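Local atomic coordinates of hypothetical 27.5 kDa protein in SPX19-GCR2 intergenic region (PDB entry 1JZT), a protein that catalyses the interconversion of the S and R epimers of NAD(P)HX, a hydrated, damaged form of NAD(P)H, so that both epimers can be repaired. Residues H60-A65 / N87-Y92; C77-K82 / N110-P115; I167-V172 / P188-A193; D73-A78 / Q104-L109. All blocks are in the same frame, centred on the assembly; numbering follows the deposited sequence.

From the N terminus, strand 60-65 leads into helix 69-83, and contact 1 closes this beta-alpha-beta unit by pairing the strand with strand 88-91. Contacts 4 and 2 then follow one another along helix 69-83, sharing Cys77 and Ala78, and join it to helix 100-111 and the turn behind that helix. Both cross contact 1 along the chain, because their segments alternate with its own. They touch it as well, with Ala78 lying against Pro88 and Val90, and Pro115 O close to Val90 N. Contact 3 comes later, in series with the others, and closes the loop between strands 169-172 and 194-198 on the far side of strand 133-139 in the same sheet.

Contact 1 (H60-A65 / N87-Y92)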
loop_
_atom_site.group_PDB
_atom_site.type_symbol
_atom_site.label_atom_id
_atom_site.label_comp_id
_atom_site.label_asym_id
_atom_site.label_seq_id
_atom_site.Cartn_x
_atom_site.Cartn_y
_atom_site.Cartn_z
ATOM N N HIS A 60 11.399 -10.771 -7.818
ATOM C CA HIS A 60 11.109 -9.353 -7.661
ATOM C C HIS A 60 9.867 -9.074 -6.827
ATOM O O HIS A 60 9.041 -9.958 -6.601
ATOM C CB HIS A 60 10.919 -8.710 -9.038
ATOM C CG HIS A 60 11.996 -9.053 -10.023
ATOM N ND1 HIS A 60 12.006 -10.234 -10.734
ATOM C CD2 HIS A 60 13.108 -8.379 -10.398
ATOM C CE1 HIS A 60 13.078 -10.272 -11.507
ATOM N NE2 HIS A 60 13.765 -9.159 -11.322
ATOM N N VAL A 61 9.763 -7.839 -6.344
ATOM C CA VAL A 61 8.587 -7.403 -5.606
ATOM C C VAL A 61 7.914 -6.490 -6.631
ATOM O O VAL A 61 8.417 -5.397 -6.919
ATOM C CB VAL A 61 8.944 -6.585 -4.328
ATOM C CG1 VAL A 61 7.678 -5.978 -3.735
ATOM C CG2 VAL A 61 9.602 -7.496 -3.284
ATOM N N PHE A 62 6.803 -6.952 -7.198
ATOM C CA PHE A 62 6.082 -6.192 -8.216
ATOM C C PHE A 62 5.136 -5.168 -7.600
ATOM O O PHE A 62 4.096 -5.521 -7.047
ATOM C CB PHE A 62 5.301 -7.146 -9.134
ATOM C CG PHE A 62 4.806 -6.501 -10.409
ATOM C CD1 PHE A 62 5.687 -5.824 -11.245
ATOM C CD2 PHE A 62 3.467 -6.588 -10.782
ATOM C CE1 PHE A 62 5.247 -5.236 -12.433
ATOM C CE2 PHE A 62 3.012 -6.000 -11.974
ATOM C CZ PHE A 62 3.904 -5.328 -12.796
ATOM N N VAL A 63 5.510 -3.896 -7.705
ATOM C CA VAL A 63 4.715 -2.796 -7.157
ATOM C C VAL A 63 3.880 -2.106 -8.232
ATOM O O VAL A 63 4.427 -1.532 -9.175
ATOM C CB VAL A 63 5.633 -1.737 -6.499
ATOM C CG1 VAL A 63 4.804 -0.613 -5.899
ATOM C CG2 VAL A 63 6.500 -2.395 -5.432
ATOM N N ILE A 64 2.557 -2.150 -8.085
ATOM C CA ILE A 64 1.661 -1.510 -9.048
ATOM C C ILE A 64 1.131 -0.215 -8.435
ATOM O O ILE A 64 0.374 -0.235 -7.465
ATOM C CB ILE A 64 0.482 -2.437 -9.422
ATOM C CG1 ILE A 64 1.028 -3.817 -9.829
ATOM C CG2 ILE A 64 -0.311 -1.829 -10.579
ATOM C CD1 ILE A 64 -0.050 -4.838 -10.209
ATOM N N ALA A 65 1.531 0.910 -9.017
ATOM C CA ALA A 65 1.140 2.222 -8.511
ATOM C C ALA A 65 -0.010 2.897 -9.249
ATOM O O ALA A 65 0.027 3.044 -10.473
ATOM C CB ALA A 65 2.365 3.145 -8.500
ATOM N N ASN A 87 14.357 -6.761 -4.775
ATOM C CA ASN A 87 14.439 -6.414 -6.187
ATOM C C ASN A 87 13.095 -5.871 -6.650
ATOM O O ASN A 87 12.365 -6.528 -7.398
ATOM C CB ASN A 87 14.801 -7.655 -6.997
ATOM C CG ASN A 87 16.088 -8.289 -6.530
ATOM O OD1 ASN A 87 17.140 -7.650 -6.530
ATOM N ND2 ASN A 87 16.015 -9.551 -6.121
ATOM N N PRO A 88 12.753 -4.649 -6.219
ATOM C CA PRO A 88 11.473 -4.062 -6.615
ATOM C C PRO A 88 11.386 -3.622 -8.072
ATOM O O PRO A 88 12.363 -3.151 -8.654
ATOM C CB PRO A 88 11.323 -2.895 -5.641
ATOM C CG PRO A 88 12.737 -2.437 -5.464
ATOM C CD PRO A 88 13.508 -3.736 -5.340
ATOM N N VAL A 89 10.202 -3.813 -8.649
ATOM C CA VAL A 89 9.893 -3.413 -10.016
ATOM C C VAL A 89 8.542 -2.708 -9.942
ATOM O O VAL A 89 7.560 -3.272 -9.447
ATOM C CB VAL A 89 9.772 -4.626 -10.971
ATOM C CG1 VAL A 89 9.267 -4.166 -12.336
ATOM C CG2 VAL A 89 11.118 -5.307 -11.125
ATOM N N VAL A 90 8.495 -1.474 -10.432
ATOM C CA VAL A 90 7.272 -0.687 -10.401
ATOM C C VAL A 90 6.547 -0.596 -11.739
ATOM O O VAL A 90 7.169 -0.354 -12.778
ATOM C CB VAL A 90 7.555 0.763 -9.932
ATOM C CG1 VAL A 90 6.286 1.602 -10.034
ATOM C CG2 VAL A 90 8.077 0.758 -8.501
ATOM N N PHE A 91 5.230 -0.794 -11.689
ATOM C CA PHE A 91 4.350 -0.680 -12.853
ATOM C C PHE A 91 3.523 0.563 -12.540
ATOM O O PHE A 91 2.721 0.576 -11.595
ATOM C CB PHE A 91 3.457 -1.922 -12.989
ATOM C CG PHE A 91 2.478 -1.852 -14.137
ATOM C CD1 PHE A 91 2.828 -1.242 -15.337
ATOM C CD2 PHE A 91 1.213 -2.421 -14.021
ATOM C CE1 PHE A 91 1.933 -1.201 -16.411
ATOM C CE2 PHE A 91 0.304 -2.388 -15.089
ATOM C CZ PHE A 91 0.668 -1.775 -16.284
ATOM N N TYR A 92 3.756 1.616 -13.319
ATOM C CA TYR A 92 3.101 2.916 -13.140
ATOM C C TYR A 92 2.413 3.292 -14.451
ATOM O O TYR A 92 2.911 4.129 -15.197
ATOM C CB TYR A 92 4.183 3.953 -12.794
ATOM C CG TYR A 92 3.710 5.223 -12.119
ATOM C CD1 TYR A 92 2.433 5.319 -11.562
ATOM C CD2 TYR A 92 4.575 6.310 -11.969
ATOM C CE1 TYR A 92 2.034 6.465 -10.871
ATOM C CE2 TYR A 92 4.189 7.454 -11.275
ATOM C CZ TYR A 92 2.922 7.524 -10.729
ATOM O OH TYR A 92 2.543 8.640 -10.016
#
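Phe62 and Phe91 meet at the tight point between the parallel strands 60-65 and 88-91, where Phe62 CZ lies 3.4 Å from Phe91 CB and the two side chains cross obliquely. Phe62 CG stands anti to the backbone N (chi1 -166°), beside the carbonyl carbon, and from there the ring reaches Phe91. Phe62 CD1 meets Val89 CG1 at 4.1 Å, while Ile64 and Phe91 run side by side, with CG2 of the former 3.8 Å from CD2 of the latter. An alanine at Phe62 would probably open a gap beside Phe91 CB and Val89 CG1.

Backbone hydrogen bonds are short here: Val63 N donates to Val89 O at 2.8 Å, and Phe91 N to Val63 O at 2.7 Å. Pro88 has no N-H to give, but toward strand 60-65 the donors are Val89 and Phe91, so the pairing on this edge loses nothing. Beta-branched Val63 and Val90 suit the extended backbone.

At the partly exposed start the pairing is less regular. Val61 N donates a longer hydrogen bond, 3.1 Å, to Asn87 O and stands 55° out of its carbonyl plane. His60 CD2 rests 3.7 Å from Val89 CG2, while the polar ends turn elsewhere, His60 ND1 to Lys132 O and Asn87 ND2 to Lys59 O.

Strand 133-139 flanks strand 60-65 on its other edge. The face bearing Val61, Pro88 and Val90 is covered by helix 69-83, the connection of this beta-alpha-beta crossover, with Leu109 of helix 100-111 also reaching Val90; on the other face, Trp124 stacks on Phe91.

Contact 2 (C77-K82 / N110-P115); sequences CARHLK and NFFKVP
Phe112 and Val114, on either side of Lys113 in the Schellman motif that ends helix 100-111, pack against Arg79 and Lys82 of helix 69-83. Phe112 is the first residue to leave the helical backbone, and Lys113, with a positive phi of 59°, is the C-prime residue that reverses the chain.

The Phe112 ring meets the aliphatic part of Arg79: CE2 and Arg79 CD are 3.9 Å apart, and Arg79 CG lies 4.0 Å from Phe112 CD2. Arginine suits the place because its methylenes can line a ring while its charged end goes elsewhere. The chain bends at chi3 (41°), turning NE, and the guanidinium plane stands 45° from the ring; its NH2 forms a salt bridge with Glu33.

Lys82, three residues further along the helix, lays its methylenes on Val114 instead. Its CB lies 3.7 Å from Val114 CG2, the two side chains sliding past each other in opposite directions. Its CE comes within 3.4 Å of Phe112 O, and NZ stays 4.3 Å from Lys113 O, too long for a bond, although the positive charge is likely to be welcome beside carbonyl oxygens at a helix C terminus.

The turn itself is held by Lys113 N to Asn110 O at 2.8 Å and by Val114 N to Leu109 O. With Val114 also resting on the Leu109 side chain, this is the apolar pairing across the chain reversal that characterises a Schellman motif.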
loop_
_atom_site.group_PDB
_atom_site.type_symbol
_atom_site.label_atom_id
_atom_site.label_comp_id
_atom_site.label_asym_id
_atom_site.label_seq_id
_atom_site.Cartn_x
_atom_site.Cartn_y
_atom_site.Cartn_z
ATOM N N CYS A 77 7.513 3.154 -1.099
ATOM C CA CYS A 77 7.717 1.770 -0.679
ATOM C C CYS A 77 8.779 1.073 -1.522
ATOM O O CYS A 77 9.655 0.394 -0.999
ATOM C CB CYS A 77 6.399 1.007 -0.793
ATOM S SG CYS A 77 6.543 -0.780 -0.549
ATOM N N ALA A 78 8.680 1.239 -2.836
ATOM C CA ALA A 78 9.615 0.633 -3.763
ATOM C C ALA A 78 11.067 1.029 -3.490
ATOM O O ALA A 78 11.969 0.193 -3.597
ATOM C CB ALA A 78 9.230 0.994 -5.194
ATOM N N ARG A 79 11.298 2.293 -3.146
ATOM C CA ARG A 79 12.658 2.769 -2.858
ATOM C C ARG A 79 13.196 2.137 -1.573
ATOM O O ARG A 79 14.351 1.714 -1.523
ATOM C CB ARG A 79 12.671 4.310 -2.762
ATOM C CG ARG A 79 13.943 4.933 -2.141
ATOM C CD ARG A 79 14.034 6.427 -2.475
ATOM N NE ARG A 79 12.732 7.080 -2.364
ATOM C CZ ARG A 79 12.168 7.447 -1.219
ATOM N NH1 ARG A 79 12.795 7.238 -0.065
ATOM N NH2 ARG A 79 10.963 8.005 -1.230
ATOM N N HIS A 80 12.370 2.055 -0.534
ATOM C CA HIS A 80 12.836 1.448 0.706
ATOM C C HIS A 80 13.119 -0.040 0.522
ATOM O O HIS A 80 14.076 -0.564 1.086
ATOM C CB HIS A 80 11.828 1.684 1.837
ATOM C CG HIS A 80 11.875 3.076 2.378
ATOM N ND1 HIS A 80 12.889 3.519 3.203
ATOM C CD2 HIS A 80 11.087 4.151 2.144
ATOM C CE1 HIS A 80 12.724 4.805 3.448
ATOM N NE2 HIS A 80 11.638 5.215 2.816
ATOM N N LEU A 81 12.300 -0.715 -0.281
ATOM C CA LEU A 81 12.507 -2.140 -0.536
ATOM C C LEU A 81 13.836 -2.370 -1.233
ATOM O O LEU A 81 14.507 -3.376 -0.992
ATOM C CB LEU A 81 11.380 -2.702 -1.400
ATOM C CG LEU A 81 10.036 -2.900 -0.692
ATOM C CD1 LEU A 81 8.975 -3.317 -1.708
ATOM C CD2 LEU A 81 10.193 -3.962 0.388
ATOM N N LYS A 82 14.213 -1.438 -2.103
ATOM C CA LYS A 82 15.484 -1.551 -2.811
ATOM C C LYS A 82 16.593 -1.422 -1.767
ATOM O O LYS A 82 17.543 -2.199 -1.761
ATOM C CB LYS A 82 15.607 -0.443 -3.864
ATOM C CG LYS A 82 16.881 -0.499 -4.691
ATOM C CD LYS A 82 16.899 -1.718 -5.596
ATOM C CE LYS A 82 18.182 -1.791 -6.403
ATOM N NZ LYS A 82 18.160 -2.984 -7.295
ATOM N N ASN A 110 14.699 6.121 -10.108
ATOM C CA ASN A 110 15.734 5.997 -11.136
ATOM C C ASN A 110 17.098 6.056 -10.451
ATOM O O ASN A 110 18.010 5.294 -10.779
ATOM C CB ASN A 110 15.621 7.134 -12.155
ATOM C CG ASN A 110 14.261 7.184 -12.820
ATOM O OD1 ASN A 110 13.634 6.153 -13.052
ATOM N ND2 ASN A 110 13.807 8.388 -13.145
ATOM N N PHE A 111 17.214 6.971 -9.493
ATOM C CA PHE A 111 18.436 7.158 -8.718
ATOM C C PHE A 111 18.898 5.843 -8.095
ATOM O O PHE A 111 20.097 5.568 -8.023
ATOM C CB PHE A 111 18.182 8.200 -7.623
ATOM C CG PHE A 111 19.395 8.543 -6.807
ATOM C CD1 PHE A 111 20.614 8.821 -7.423
ATOM C CD2 PHE A 111 19.304 8.649 -5.423
ATOM C CE1 PHE A 111 21.717 9.204 -6.674
ATOM C CE2 PHE A 111 20.406 9.032 -4.660
ATOM C CZ PHE A 111 21.615 9.312 -5.287
ATOM N N PHE A 112 17.941 5.037 -7.643
ATOM C CA PHE A 112 18.229 3.745 -7.022
ATOM C C PHE A 112 18.155 2.584 -7.999
ATOM O O PHE A 112 18.191 1.418 -7.599
ATOM C CB PHE A 112 17.269 3.500 -5.855
ATOM C CG PHE A 112 17.731 4.105 -4.571
ATOM C CD1 PHE A 112 18.630 3.423 -3.756
ATOM C CD2 PHE A 112 17.327 5.384 -4.206
ATOM C CE1 PHE A 112 19.128 4.015 -2.601
ATOM C CE2 PHE A 112 17.823 5.983 -3.050
ATOM C CZ PHE A 112 18.723 5.297 -2.249
ATOM N N LYS A 113 18.054 2.917 -9.281
ATOM C CA LYS A 113 17.994 1.916 -10.336
ATOM C C LYS A 113 16.806 0.964 -10.183
ATOM O O LYS A 113 16.928 -0.237 -10.422
ATOM C CB LYS A 113 19.291 1.104 -10.366
ATOM C CG LYS A 113 20.573 1.934 -10.457
ATOM C CD LYS A 113 20.684 2.700 -11.770
ATOM C CE LYS A 113 22.113 3.215 -12.004
ATOM N NZ LYS A 113 22.564 4.205 -10.982
ATOM N N VAL A 114 15.661 1.491 -9.771
ATOM C CA VAL A 114 14.470 0.661 -9.639
ATOM C C VAL A 114 13.640 0.824 -10.906
ATOM O O VAL A 114 13.174 1.917 -11.210
ATOM C CB VAL A 114 13.615 1.079 -8.432
ATOM C CG1 VAL A 114 12.279 0.350 -8.475
ATOM C CG2 VAL A 114 14.352 0.760 -7.130
ATOM N N PRO A 115 13.451 -0.266 -11.666
ATOM C CA PRO A 115 12.671 -0.229 -12.908
ATOM C C PRO A 115 11.268 0.343 -12.709
ATOM O O PRO A 115 10.595 0.030 -11.725
ATOM C CB PRO A 115 12.622 -1.698 -13.331
ATOM C CG PRO A 115 13.885 -2.261 -12.763
ATOM C CD PRO A 115 13.934 -1.632 -11.395
#

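Contact 3 (I167-V172 / P188-A193)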
loop_
_atom_site.group_PDB
_atom_site.type_symbol
_atom_site.label_atom_id
_atom_site.label_comp_id
_atom_site.label_asym_id
_atom_site.label_seq_id
_atom_site.Cartn_x
_atom_site.Cartn_y
_atom_site.Cartn_z
ATOM N N ILE A 167 0.383 -16.099 -6.009
ATOM C CA ILE A 167 1.320 -15.012 -5.697
ATOM C C ILE A 167 0.665 -14.112 -4.638
ATOM O O ILE A 167 -0.428 -13.580 -4.853
ATOM C CB ILE A 167 1.628 -14.159 -6.956
ATOM C CG1 ILE A 167 2.059 -15.058 -8.114
ATOM C CG2 ILE A 167 2.721 -13.133 -6.653
ATOM C CD1 ILE A 167 3.226 -15.954 -7.788
ATOM N N PRO A 168 1.324 -13.923 -3.483
ATOM C CA PRO A 168 0.766 -13.087 -2.418
ATOM C C PRO A 168 0.676 -11.606 -2.764
ATOM O O PRO A 168 1.631 -11.019 -3.274
ATOM C CB PRO A 168 1.715 -13.342 -1.252
ATOM C CG PRO A 168 3.030 -13.541 -1.948
ATOM C CD PRO A 168 2.641 -14.455 -3.091
ATOM N N ILE A 169 -0.477 -11.008 -2.482
ATOM C CA ILE A 169 -0.688 -9.586 -2.739
ATOM C C ILE A 169 -0.689 -8.822 -1.414
ATOM O O ILE A 169 -1.343 -9.230 -0.450
ATOM C CB ILE A 169 -2.040 -9.325 -3.459
ATOM C CG1 ILE A 169 -1.996 -9.884 -4.883
ATOM C CG2 ILE A 169 -2.333 -7.831 -3.482
ATOM C CD1 ILE A 169 -3.342 -9.820 -5.607
ATOM N N VAL A 170 0.063 -7.725 -1.378
ATOM C CA VAL A 170 0.152 -6.866 -0.199
ATOM C C VAL A 170 -0.588 -5.580 -0.562
ATOM O O VAL A 170 -0.086 -4.787 -1.367
ATOM C CB VAL A 170 1.627 -6.501 0.121
ATOM C CG1 VAL A 170 1.688 -5.573 1.333
ATOM C CG2 VAL A 170 2.445 -7.776 0.370
ATOM N N SER A 171 -1.772 -5.372 0.019
ATOM C CA SER A 171 -2.574 -4.184 -0.288
ATOM C C SER A 171 -2.273 -2.992 0.599
ATOM O O SER A 171 -2.249 -3.108 1.824
ATOM C CB SER A 171 -4.075 -4.502 -0.196
ATOM O OG SER A 171 -4.498 -5.312 -1.274
ATOM N N VAL A 172 -2.063 -1.841 -0.036
ATOM C CA VAL A 172 -1.764 -0.606 0.670
ATOM C C VAL A 172 -3.047 0.116 1.077
ATOM O O VAL A 172 -3.862 0.501 0.231
ATOM C CB VAL A 172 -0.917 0.348 -0.204
ATOM C CG1 VAL A 172 -0.540 1.582 0.600
ATOM C CG2 VAL A 172 0.333 -0.373 -0.690
ATOM N N PRO A 188 -14.512 -10.380 -10.012
ATOM C CA PRO A 188 -13.676 -10.947 -8.948
ATOM C C PRO A 188 -13.197 -9.875 -7.974
ATOM O O PRO A 188 -13.140 -8.692 -8.313
ATOM C CB PRO A 188 -12.532 -11.602 -9.718
ATOM C CG PRO A 188 -12.398 -10.719 -10.913
ATOM C CD PRO A 188 -13.841 -10.501 -11.317
ATOM N N SER A 189 -12.846 -10.307 -6.769
ATOM C CA SER A 189 -12.407 -9.402 -5.720
ATOM C C SER A 189 -10.998 -9.740 -5.223
ATOM O O SER A 189 -10.627 -10.910 -5.108
ATOM C CB SER A 189 -13.404 -9.480 -4.560
ATOM O OG SER A 189 -13.180 -8.467 -3.604
ATOM N N ILE A 190 -10.216 -8.707 -4.930
ATOM C CA ILE A 190 -8.861 -8.894 -4.423
ATOM C C ILE A 190 -8.911 -9.597 -3.066
ATOM O O ILE A 190 -9.719 -9.245 -2.201
ATOM C CB ILE A 190 -8.135 -7.528 -4.252
ATOM C CG1 ILE A 190 -7.897 -6.882 -5.620
ATOM C CG2 ILE A 190 -6.815 -7.711 -3.507
ATOM C CD1 ILE A 190 -6.923 -7.632 -6.495
ATOM N N ASN A 191 -8.056 -10.604 -2.900
ATOM C CA ASN A 191 -7.940 -11.374 -1.655
ATOM C C ASN A 191 -6.462 -11.264 -1.274
ATOM O O ASN A 191 -5.660 -12.154 -1.563
ATOM C CB ASN A 191 -8.314 -12.842 -1.890
ATOM C CG ASN A 191 -8.003 -13.735 -0.689
ATOM O OD1 ASN A 191 -8.107 -14.962 -0.774
ATOM N ND2 ASN A 191 -7.624 -13.127 0.429
ATOM N N PRO A 192 -6.089 -10.164 -0.610
ATOM C CA PRO A 192 -4.704 -9.921 -0.197
ATOM C C PRO A 192 -4.141 -10.841 0.879
ATOM O O PRO A 192 -4.839 -11.210 1.823
ATOM C CB PRO A 192 -4.740 -8.466 0.251
ATOM C CG PRO A 192 -6.098 -8.363 0.878
ATOM C CD PRO A 192 -6.982 -9.098 -0.118
ATOM N N ALA A 193 -2.871 -11.208 0.731
ATOM C CA ALA A 193 -2.202 -12.048 1.721
ATOM C C ALA A 193 -1.850 -11.144 2.897
ATOM O O ALA A 193 -1.744 -11.591 4.043
ATOM C CB ALA A 193 -0.933 -12.667 1.126
HETATM O O HOH W 1 -2.889 -12.526 -2.393
#
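Ala193 N donates to Ile169 O across 2.8 Å, the one direct hydrogen bond between the loop 188-193 and strand 169-172. The donor lies in the carbonyl plane, but the bond is bent, with an N-H...O angle of 132°. Just beyond, Val194 begins the neighbouring strand and is itself backbone-bonded to Ile169 and Ser171, which places this bond at the entry to regular parallel pairing.

A second polar link runs through water. Ile169 N gives its hydrogen to a water 2.9 Å away, which in turn donates to Asn191 O, also at 2.9 Å. The water fills in where the loop diverges from the strand, the two directions being 113° apart.

The apolar contacts are few and of unequal closeness. Pro168 CB lies 3.6 Å from Ala193 CB, a fit that the short alanine side chain allows. Ile169 CD1 and Ile190 CD1 meet more loosely at 4.3 Å, and Ile190 also rests on Val157 and Leu160 of helix 153-163.

Ser171 stands between the two kinds. Its OG is 3.5 Å from Pro192 CB, with no polar exchange there, and hydrogen-bonds instead to Asp138 OD2, a predicted potassium ligand.

The chemistry thus implies a loop held to the start of the strand by backbone polarity and rigid or small apolar groups, with a buried hydroxyl whose bond could help to position the Asp138 carboxylate.

Contact 4 (D73-A78 / Q104-L109); sequences DGLVCA and QLVHQL
Leu75 O and Leu105 O are bridged by one water, which donates to both, at 3.1 Å and 2.9 Å respectively. It spans two helices, 69-83 and 100-111, that pack nearly parallel on the same face of the Rossmann-like sheet, their axes 9.4 Å apart and inclined at 19° in these segments. Leu105 O also accepts from Leu109 N in its own helix, so the water is an added partner there, in a buried seam.

Around the water the seam is aliphatic, as suits leucines and valines between helices. Leu75 CD1 lies 3.9 Å from Leu105 CB and touches Val106 CG2 from another side. Leu109 crosses Leu75 at about a right angle: its CD1 meets Leu75 CD2 at 3.9 Å, and its CD2 comes 3.5 Å from Leu75 O and 3.8 Å from Ala78 CB. An alanine at Leu109 would probably leave a gap between Leu75 CD2 and Ala78 CB and loosen the two helices. On the side of the sheet, Val90 touches Leu75, Ala78 and Leu109.

The last touch is from Val76, whose CB points away from helix 100-111. CG2, anti to the carbonyl carbon, nevertheless reaches Leu105 CD2, at 3.7 Å.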
loop_
_atom_site.group_PDB
_atom_site.type_symbol
_atom_site.label_atom_id
_atom_site.label_comp_id
_atom_site.label_asym_id
_atom_site.label_seq_id
_atom_site.Cartn_x
_atom_site.Cartn_y
_atom_site.Cartn_z
ATOM N N ASP A 73 2.353 6.375 -2.300
ATOM C CA ASP A 73 2.845 5.590 -1.171
ATOM C C ASP A 73 3.634 4.401 -1.718
ATOM O O ASP A 73 4.644 3.994 -1.148
ATOM C CB ASP A 73 1.683 5.072 -0.305
ATOM C CG ASP A 73 0.983 6.177 0.485
ATOM O OD1 ASP A 73 1.495 7.309 0.547
ATOM O OD2 ASP A 73 -0.091 5.903 1.053
ATOM N N GLY A 74 3.165 3.849 -2.833
ATOM C CA GLY A 74 3.849 2.721 -3.441
ATOM C C GLY A 74 5.216 3.087 -3.994
ATOM O O GLY A 74 6.157 2.291 -3.910
ATOM N N LEU A 75 5.332 4.280 -4.571
ATOM C CA LEU A 75 6.604 4.735 -5.131
ATOM C C LEU A 75 7.656 4.843 -4.024
ATOM O O LEU A 75 8.828 4.516 -4.236
ATOM C CB LEU A 75 6.429 6.093 -5.829
ATOM C CG LEU A 75 5.424 6.130 -6.987
ATOM C CD1 LEU A 75 5.386 7.525 -7.629
ATOM C CD2 LEU A 75 5.808 5.083 -8.011
ATOM N N VAL A 76 7.231 5.305 -2.850
ATOM C CA VAL A 76 8.121 5.430 -1.694
ATOM C C VAL A 76 8.515 4.018 -1.236
ATOM O O VAL A 76 9.686 3.725 -1.005
ATOM C CB VAL A 76 7.416 6.147 -0.522
ATOM C CG1 VAL A 76 8.254 6.032 0.751
ATOM C CG2 VAL A 76 7.196 7.612 -0.869
ATOM N N CYS A 77 7.513 3.154 -1.099
ATOM C CA CYS A 77 7.717 1.770 -0.679
ATOM C C CYS A 77 8.779 1.073 -1.522
ATOM O O CYS A 77 9.655 0.394 -0.999
ATOM C CB CYS A 77 6.399 1.007 -0.793
ATOM S SG CYS A 77 6.543 -0.780 -0.549
ATOM N N ALA A 78 8.680 1.239 -2.836
ATOM C CA ALA A 78 9.615 0.633 -3.763
ATOM C C ALA A 78 11.067 1.029 -3.490
ATOM O O ALA A 78 11.969 0.193 -3.597
ATOM C CB ALA A 78 9.230 0.994 -5.194
ATOM N N GLN A 104 8.946 13.607 -8.734
ATOM C CA GLN A 104 10.177 13.565 -7.954
ATOM C C GLN A 104 10.386 12.168 -7.377
ATOM O O GLN A 104 11.518 11.672 -7.325
ATOM C CB GLN A 104 10.125 14.601 -6.830
ATOM C CG GLN A 104 10.072 16.047 -7.314
ATOM C CD GLN A 104 9.872 17.028 -6.172
ATOM O OE1 GLN A 104 8.932 16.896 -5.383
ATOM N NE2 GLN A 104 10.749 18.025 -6.082
ATOM N N LEU A 105 9.295 11.529 -6.954
ATOM C CA LEU A 105 9.386 10.179 -6.392
ATOM C C LEU A 105 9.880 9.199 -7.461
ATOM O O LEU A 105 10.585 8.234 -7.150
ATOM C CB LEU A 105 8.025 9.737 -5.826
ATOM C CG LEU A 105 7.616 10.380 -4.485
ATOM C CD1 LEU A 105 6.193 9.996 -4.119
ATOM C CD2 LEU A 105 8.585 9.948 -3.392
ATOM N N VAL A 106 9.528 9.461 -8.720
ATOM C CA VAL A 106 9.969 8.608 -9.822
ATOM C C VAL A 106 11.458 8.817 -10.076
ATOM O O VAL A 106 12.194 7.863 -10.332
ATOM C CB VAL A 106 9.166 8.893 -11.115
ATOM C CG1 VAL A 106 9.778 8.142 -12.304
ATOM C CG2 VAL A 106 7.724 8.455 -10.921
ATOM N N HIS A 107 11.907 10.065 -10.005
ATOM C CA HIS A 107 13.325 10.340 -10.200
ATOM C C HIS A 107 14.120 9.641 -9.100
ATOM O O HIS A 107 15.215 9.139 -9.337
ATOM C CB HIS A 107 13.590 11.847 -10.177
ATOM C CG HIS A 107 13.105 12.565 -11.400
ATOM N ND1 HIS A 107 13.248 13.924 -11.568
ATOM C CD2 HIS A 107 12.493 12.109 -12.519
ATOM C CE1 HIS A 107 12.745 14.277 -12.740
ATOM N NE2 HIS A 107 12.281 13.195 -13.336
ATOM N N GLN A 108 13.565 9.599 -7.893
ATOM C CA GLN A 108 14.244 8.937 -6.790
ATOM C C GLN A 108 14.384 7.438 -7.068
ATOM O O GLN A 108 15.363 6.812 -6.661
ATOM C CB GLN A 108 13.485 9.191 -5.485
ATOM C CG GLN A 108 13.537 10.656 -5.047
ATOM C CD GLN A 108 12.467 11.012 -4.033
ATOM O OE1 GLN A 108 12.151 10.221 -3.148
ATOM N NE2 GLN A 108 11.914 12.214 -4.152
ATOM N N LEU A 109 13.414 6.859 -7.771
ATOM C CA LEU A 109 13.487 5.439 -8.101
ATOM C C LEU A 109 14.585 5.210 -9.144
ATOM O O LEU A 109 15.331 4.229 -9.069
ATOM C CB LEU A 109 12.129 4.940 -8.620
ATOM C CG LEU A 109 11.028 4.843 -7.551
ATOM C CD1 LEU A 109 9.693 4.488 -8.183
ATOM C CD2 LEU A 109 11.419 3.778 -6.520
HETATM O O HOH W 2 10.707 6.917 -4.610
#